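Putative uronate isomerase (Thermotoga maritima, PDB 4NAR) probably interconverts the two enantiomers of lactate, acting as a lactate racemase. Local coordinates at residues K31-H36 against R136-D141. Sequence-based numbering, arbitrary orientation.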
# COMPACT_ATOMS: atom_id res chain seq x y z
N LYS A 31 -22.23 6.36 -18.02
CA LYS A 31 -21.84 6.11 -16.62
C LYS A 31 -20.45 5.45 -16.54
O LYS A 31 -20.23 4.36 -17.09
CB LYS A 31 -22.87 5.21 -15.94
CG LYS A 31 -23.87 5.89 -15.02
CD LYS A 31 -23.81 5.23 -13.64
CE LYS A 31 -25.17 5.09 -12.98
NZ LYS A 31 -25.02 4.37 -11.67
N VAL A 32 -19.53 6.10 -15.83
CA VAL A 32 -18.15 5.63 -15.70
C VAL A 32 -17.73 5.62 -14.22
O VAL A 32 -18.20 6.43 -13.42
CB VAL A 32 -17.22 6.56 -16.52
CG1 VAL A 32 -15.96 6.94 -15.76
CG2 VAL A 32 -16.91 5.95 -17.87
N LEU A 33 -16.85 4.68 -13.84
CA LEU A 33 -16.30 4.65 -12.48
C LEU A 33 -14.78 4.73 -12.52
O LEU A 33 -14.12 3.98 -13.26
CB LEU A 33 -16.73 3.38 -11.74
CG LEU A 33 -16.18 3.13 -10.33
CD1 LEU A 33 -16.60 4.23 -9.36
CD2 LEU A 33 -16.60 1.77 -9.78
N VAL A 34 -14.23 5.64 -11.71
CA VAL A 34 -12.78 5.73 -11.58
C VAL A 34 -12.37 5.37 -10.16
O VAL A 34 -12.71 6.06 -9.19
CB VAL A 34 -12.23 7.14 -11.96
CG1 VAL A 34 -10.71 7.21 -11.72
CG2 VAL A 34 -12.56 7.47 -13.41
N VAL A 35 -11.64 4.25 -10.05
CA VAL A 35 -11.07 3.80 -8.79
C VAL A 35 -9.63 4.33 -8.71
O VAL A 35 -8.83 4.12 -9.65
CB VAL A 35 -11.13 2.25 -8.67
CG1 VAL A 35 -10.52 1.78 -7.36
CG2 VAL A 35 -12.58 1.75 -8.78
N HIS A 36 -9.30 5.03 -7.62
CA HIS A 36 -8.02 5.73 -7.50
C HIS A 36 -7.36 5.50 -6.14
O HIS A 36 -8.02 5.03 -5.20
CB HIS A 36 -8.21 7.25 -7.70
CG HIS A 36 -9.23 7.85 -6.76
ND1 HIS A 36 -8.90 8.31 -5.51
CD2 HIS A 36 -10.56 8.05 -6.91
CE1 HIS A 36 -10.00 8.76 -4.91
NE2 HIS A 36 -11.01 8.62 -5.74
N ARG A 136 -19.57 -2.70 -3.51
CA ARG A 136 -20.63 -3.14 -4.43
C ARG A 136 -20.70 -2.25 -5.68
O ARG A 136 -21.29 -2.65 -6.69
CB ARG A 136 -21.98 -3.24 -3.73
CG ARG A 136 -22.34 -2.01 -2.93
CD ARG A 136 -23.75 -2.13 -2.38
NE ARG A 136 -24.52 -0.93 -2.69
CZ ARG A 136 -25.52 -0.88 -3.57
NH1 ARG A 136 -25.90 -1.97 -4.22
NH2 ARG A 136 -26.15 0.27 -3.78
N LEU A 137 -20.05 -1.08 -5.62
CA LEU A 137 -19.96 -0.21 -6.80
C LEU A 137 -19.39 -0.90 -8.03
O LEU A 137 -19.84 -0.62 -9.15
CB LEU A 137 -19.15 1.06 -6.51
CG LEU A 137 -19.92 2.28 -5.99
CD1 LEU A 137 -18.92 3.31 -5.48
CD2 LEU A 137 -20.80 2.90 -7.09
N LEU A 138 -18.43 -1.80 -7.84
CA LEU A 138 -17.89 -2.57 -8.96
C LEU A 138 -18.93 -3.25 -9.85
O LEU A 138 -18.65 -3.53 -11.01
CB LEU A 138 -16.92 -3.65 -8.48
CG LEU A 138 -15.58 -3.07 -8.02
CD1 LEU A 138 -14.60 -4.21 -7.78
CD2 LEU A 138 -15.05 -2.05 -9.04
N PHE A 139 -20.12 -3.50 -9.30
CA PHE A 139 -21.12 -4.31 -10.02
C PHE A 139 -22.37 -3.57 -10.43
O PHE A 139 -23.35 -4.19 -10.86
CB PHE A 139 -21.46 -5.56 -9.20
CG PHE A 139 -20.24 -6.25 -8.67
CD1 PHE A 139 -19.38 -6.94 -9.53
CD2 PHE A 139 -19.90 -6.15 -7.33
CE1 PHE A 139 -18.22 -7.54 -9.05
CE2 PHE A 139 -18.74 -6.75 -6.83
CZ PHE A 139 -17.89 -7.45 -7.70
N GLU A 140 -22.35 -2.25 -10.31
CA GLU A 140 -23.46 -1.41 -10.78
C GLU A 140 -23.39 -1.21 -12.29
O GLU A 140 -22.47 -1.70 -12.95
CB GLU A 140 -23.46 -0.08 -10.04
CG GLU A 140 -23.05 -0.25 -8.59
CD GLU A 140 -23.90 0.55 -7.64
OE1 GLU A 140 -24.42 1.61 -8.07
OE2 GLU A 140 -24.04 0.11 -6.47
N ASP A 141 -24.37 -0.50 -12.85
CA ASP A 141 -24.45 -0.33 -14.30
C ASP A 141 -23.41 0.64 -14.88
O ASP A 141 -23.76 1.68 -15.44
CB ASP A 141 -25.87 0.10 -14.72
CG ASP A 141 -26.36 1.36 -13.98
OD1 ASP A 141 -25.62 1.88 -13.10
OD2 ASP A 141 -27.49 1.83 -14.27
O HOH W 1 -24.45 4.74 -8.74
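Strand 31-36 faces the turn 136-141 through side chains, its CA atoms staying 7.3 Å apart at Lys-31 and Asp-141 and 8.2 Å apart at Leu-33 and Leu-138. At the outer end, Lys-31 NZ donates to Asp-141 OD1 at 2.9 Å, a salt bridge received on the syn lone pair of the carboxylate. The lysine chain bends at chi2 (-125°) and chi3 (-142°), which carries its amine across to that oxygen. A water then links the same amine to the neighbouring acid: it accepts from Lys-31 NZ at 3.0 Å and donates to Glu-140 OE1. With Glu-140 OE1 4.6 Å from Lys-31 NZ, beyond direct salt-bridge range, the amine stands near two acids and would probably be favoured in its charged form. A methionine in place of Lys-31 would probably leave Asp-141 OD1 without its cationic mate and break the water link to Glu-140.

Strand 31-36 runs parallel between 144-150 and 63-68 in the seven-strand mixed sheet; both segments fall within the region matching the lactate racemase N-terminal family, and the 3-10 turn 136-138 belongs to the connection that leads from strand 130-135 into strand 144-150. Further along, the contact is apolar. Leu-33, its CG turned away from the backbone N (chi1 176°), places CD2 against Leu-137 CB at 4.2 Å and, at the same separation, Leu-138 CD2. The Leu-33 and Leu-138 side chains cross at about a right angle, and Leu-33 CD2 and Leu-138 CD2 are the atoms that touch. Phe-142 also packs on Leu-33 and Leu-137, while its ring makes a cation-pi contact with Lys-31.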